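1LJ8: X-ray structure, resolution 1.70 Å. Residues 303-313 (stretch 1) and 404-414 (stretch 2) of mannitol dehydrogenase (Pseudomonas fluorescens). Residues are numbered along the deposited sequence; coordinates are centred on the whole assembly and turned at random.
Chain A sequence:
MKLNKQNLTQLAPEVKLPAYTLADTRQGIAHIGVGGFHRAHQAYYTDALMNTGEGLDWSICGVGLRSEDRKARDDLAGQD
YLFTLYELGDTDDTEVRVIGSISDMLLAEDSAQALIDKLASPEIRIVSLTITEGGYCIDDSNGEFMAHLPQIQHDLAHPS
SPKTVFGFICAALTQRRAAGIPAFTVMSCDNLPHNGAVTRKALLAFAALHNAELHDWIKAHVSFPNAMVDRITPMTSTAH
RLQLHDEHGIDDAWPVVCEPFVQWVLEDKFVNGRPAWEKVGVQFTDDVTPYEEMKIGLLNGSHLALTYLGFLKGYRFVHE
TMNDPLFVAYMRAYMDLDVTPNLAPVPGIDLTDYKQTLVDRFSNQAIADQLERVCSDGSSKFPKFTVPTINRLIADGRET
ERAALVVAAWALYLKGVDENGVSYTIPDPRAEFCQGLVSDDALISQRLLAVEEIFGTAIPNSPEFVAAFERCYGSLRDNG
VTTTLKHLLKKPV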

# COMPACT_ATOMS: atom_id res chain seq x y z
N HIS A 303 4.59 -4.69 10.88
CA HIS A 303 5.56 -3.82 10.17
C HIS A 303 5.68 -2.52 10.95
O HIS A 303 6.79 -2.06 11.22
N LEU A 304 4.54 -1.89 11.30
CA LEU A 304 4.65 -0.62 12.06
C LEU A 304 5.28 -0.81 13.42
O LEU A 304 6.07 0.03 13.88
N ALA A 305 4.96 -1.92 14.07
CA ALA A 305 5.56 -2.17 15.39
C ALA A 305 7.08 -2.32 15.31
O ALA A 305 7.80 -1.95 16.23
N LEU A 306 7.57 -2.87 14.21
CA LEU A 306 9.02 -3.02 14.06
C LEU A 306 9.76 -1.78 13.54
O LEU A 306 10.93 -1.49 13.91
N THR A 307 9.08 -1.07 12.68
CA THR A 307 9.77 -0.04 11.91
C THR A 307 10.25 1.24 12.57
O THR A 307 11.36 1.72 12.26
N TYR A 308 9.49 1.79 13.50
CA TYR A 308 9.94 3.02 14.15
C TYR A 308 10.99 2.68 15.20
O TYR A 308 12.01 3.36 15.30
N LEU A 309 10.73 1.64 16.00
CA LEU A 309 11.73 1.19 16.95
C LEU A 309 13.01 0.80 16.22
O LEU A 309 14.11 1.10 16.69
N GLY A 310 12.88 0.15 15.06
CA GLY A 310 14.05 -0.29 14.30
C GLY A 310 14.85 0.89 13.77
O GLY A 310 16.08 0.89 13.83
N PHE A 311 14.14 1.90 13.27
CA PHE A 311 14.84 3.07 12.73
C PHE A 311 15.58 3.79 13.87
O PHE A 311 16.72 4.24 13.72
N LEU A 312 14.93 3.91 15.02
CA LEU A 312 15.55 4.54 16.19
C LEU A 312 16.79 3.79 16.63
O LEU A 312 17.81 4.41 16.96
N LYS A 313 16.72 2.46 16.63
CA LYS A 313 17.85 1.63 17.03
C LYS A 313 19.00 1.77 16.03
O LYS A 313 20.17 1.50 16.37
N ALA A 404 1.03 0.67 22.70
CA ALA A 404 1.39 2.05 23.02
C ALA A 404 2.83 2.31 22.63
O ALA A 404 3.17 3.42 22.23
N LEU A 405 3.68 1.30 22.75
CA LEU A 405 5.10 1.48 22.41
C LEU A 405 5.25 1.81 20.92
O LEU A 405 6.15 2.56 20.56
N VAL A 406 4.39 1.25 20.06
CA VAL A 406 4.48 1.58 18.63
C VAL A 406 4.26 3.09 18.42
O VAL A 406 4.97 3.75 17.62
N VAL A 407 3.26 3.64 19.11
CA VAL A 407 2.92 5.06 18.99
C VAL A 407 4.03 5.94 19.62
O VAL A 407 4.36 7.01 19.10
N ALA A 408 4.55 5.50 20.77
CA ALA A 408 5.63 6.22 21.44
C ALA A 408 6.88 6.21 20.52
O ALA A 408 7.62 7.23 20.41
N ALA A 409 7.13 5.07 19.89
CA ALA A 409 8.32 4.93 19.00
C ALA A 409 8.17 5.93 17.84
O ALA A 409 9.13 6.60 17.45
N TRP A 410 6.97 5.99 17.27
CA TRP A 410 6.74 6.95 16.17
C TRP A 410 6.98 8.39 16.67
O TRP A 410 7.61 9.20 15.97
N ALA A 411 6.49 8.69 17.88
CA ALA A 411 6.65 10.04 18.42
C ALA A 411 8.12 10.43 18.53
O ALA A 411 8.52 11.55 18.14
N LEU A 412 8.92 9.52 19.05
CA LEU A 412 10.35 9.82 19.24
C LEU A 412 11.04 9.85 17.88
O LEU A 412 11.87 10.71 17.62
N TYR A 413 10.64 8.94 17.01
CA TYR A 413 11.18 8.85 15.64
C TYR A 413 10.97 10.18 14.89
O TYR A 413 11.83 10.60 14.09
N LEU A 414 9.83 10.84 15.12
CA LEU A 414 9.54 12.11 14.44
C LEU A 414 10.55 13.23 14.75
O LEU A 414 10.59 14.26 14.06

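Two helices, running in broadly the same direction and crossing at 39°, pack here through an apolar contact built around an aromatic knob, with no hydrogen bond between them. Their axes approach to 8.3 Å, a close spacing helped by small residues: Ala305 lies opposite Val406, their CA atoms 5.1 Å apart, and Ala409 offers only a methyl to the facing helix.

Tyr308 is the knob. Its CB points toward the second helix, and with chi1 in m the side chain settles among Val406, Ala409, Trp410 and Tyr413. Tyr308 CB meets Ala409 CB at 3.7 Å, a fit that the short alanine side chain allows. Farther out, Trp410 (chi1 t) turns the edge of its five-membered ring to the face of Tyr308, bringing Trp410 CD1 within 3.4 Å of Tyr308 CE2; Trp410 CB also lies over that ring as a CH-pi contact. Tyr308 in turn presents its own edge to the face of Tyr413, with centroids 4.9 Å apart, and Tyr413 (chi1 t) directs its edge toward the face of Phe311 in an offset arrangement. Such tilted pairings set ring hydrogens against pi faces and fill space without parallel stacking. The Tyr308 hydroxyl is satisfied by a hydrogen bond elsewhere in the structure, so a polar tip costs little in this buried setting.

Aliphatic side chains extend the contact. Val406, chi1 t, places CG2 3.7 Å from Ala305 CB and CG1 3.6 Å from Leu304 O. Leu309 (m, t) leaves its backbone sideways, but its end comes nearer: Leu309 CD2 reaches Ala409 CB at 3.6 Å, and Leu309 CD1 meets Leu405 CD2 at 3.8 Å. Leu312, also m, t, points toward the partner and sets CD1 3.6 Å from Ala409 O and CD2 4.0 Å from Leu412 CG, its branched end suited to filling the space between neighbouring turns.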

# COMPACT_ATOMS: atom_id res chain seq x y z
CB HIS A 303 5.08 -3.50 8.75
CG HIS A 303 5.82 -4.22 7.66
ND1 HIS A 303 5.40 -4.15 6.34
CD2 HIS A 303 6.92 -5.00 7.67
CE1 HIS A 303 6.22 -4.87 5.58
NE2 HIS A 303 7.15 -5.39 6.36
CB LEU A 304 3.31 0.09 12.25
CG LEU A 304 2.62 0.75 11.08
CD1 LEU A 304 1.66 1.84 11.63
CD2 LEU A 304 3.65 1.47 10.18
CB ALA A 305 4.93 -3.44 16.03
CB LEU A 306 9.33 -4.10 13.02
CG LEU A 306 8.84 -5.52 13.26
CD1 LEU A 306 9.04 -6.41 11.99
CD2 LEU A 306 9.68 -6.04 14.45
CB THR A 307 8.92 0.27 10.65
OG1 THR A 307 9.82 0.70 9.60
CG2 THR A 307 7.88 1.39 10.89
CB TYR A 308 8.76 3.81 14.73
CG TYR A 308 7.80 4.20 13.61
CD1 TYR A 308 6.52 3.67 13.57
CD2 TYR A 308 8.22 5.05 12.54
CE1 TYR A 308 5.64 3.96 12.47
CE2 TYR A 308 7.35 5.33 11.44
CZ TYR A 308 6.07 4.78 11.43
OH TYR A 308 5.21 5.02 10.36
CB LEU A 309 11.23 -0.05 17.71
CG LEU A 309 10.09 0.27 18.67
CD1 LEU A 309 9.47 -1.07 19.14
CD2 LEU A 309 10.63 1.06 19.88
CB PHE A 311 13.84 4.04 12.10
CG PHE A 311 14.36 4.70 10.85
CD1 PHE A 311 14.30 4.02 9.63
CD2 PHE A 311 14.91 5.98 10.90
CE1 PHE A 311 14.81 4.62 8.45
CE2 PHE A 311 15.42 6.61 9.72
CZ PHE A 311 15.37 5.92 8.50
CB LEU A 312 14.55 4.57 17.37
CG LEU A 312 13.49 5.66 17.23
CD1 LEU A 312 12.40 5.35 18.27
CD2 LEU A 312 14.06 7.10 17.43
CB LYS A 313 17.40 0.19 17.15
CG LYS A 313 18.48 -0.78 17.61
CD LYS A 313 19.10 -0.39 18.99
CE LYS A 313 20.26 -1.34 19.34
NZ LYS A 313 20.85 -0.99 20.69
CB ALA A 404 1.18 2.36 24.57
CB LEU A 405 5.93 0.20 22.77
CG LEU A 405 7.43 0.28 22.42
CD1 LEU A 405 8.09 1.43 23.25
CD2 LEU A 405 8.12 -1.08 22.72
CB VAL A 406 3.41 0.82 17.80
CG1 VAL A 406 3.64 1.12 16.28
CG2 VAL A 406 3.47 -0.69 18.07
CB VAL A 407 1.53 5.37 19.65
CG1 VAL A 407 1.12 6.87 19.45
CG2 VAL A 407 0.46 4.48 19.02
CB ALA A 408 5.95 5.52 22.80
CB ALA A 409 8.42 3.49 18.44
CB TRP A 410 5.28 6.85 15.65
CG TRP A 410 5.01 7.73 14.46
CD1 TRP A 410 5.70 7.70 13.26
CD2 TRP A 410 3.95 8.69 14.29
NE1 TRP A 410 5.11 8.58 12.37
CE2 TRP A 410 4.04 9.20 12.97
CE3 TRP A 410 2.93 9.16 15.12
CZ2 TRP A 410 3.16 10.17 12.46
CZ3 TRP A 410 2.03 10.14 14.62
CH2 TRP A 410 2.16 10.62 13.29
CB ALA A 411 5.95 10.18 19.82
CB LEU A 412 11.02 8.79 20.15
CG LEU A 412 12.50 9.09 20.51
CD1 LEU A 412 12.64 10.46 21.16
CD2 LEU A 412 13.03 8.06 21.44
CB TYR A 413 10.48 7.70 14.94
CG TYR A 413 10.44 7.83 13.43
CD1 TYR A 413 11.45 7.27 12.64
CD2 TYR A 413 9.37 8.47 12.80
CE1 TYR A 413 11.38 7.34 11.26
CE2 TYR A 413 9.29 8.54 11.38
CZ TYR A 413 10.30 7.97 10.64
OH TYR A 413 10.26 8.01 9.25
CB LEU A 414 8.14 12.61 14.78
CG LEU A 414 7.03 11.76 14.12
CD1 LEU A 414 5.66 12.06 14.75
CD2 LEU A 414 7.01 12.04 12.60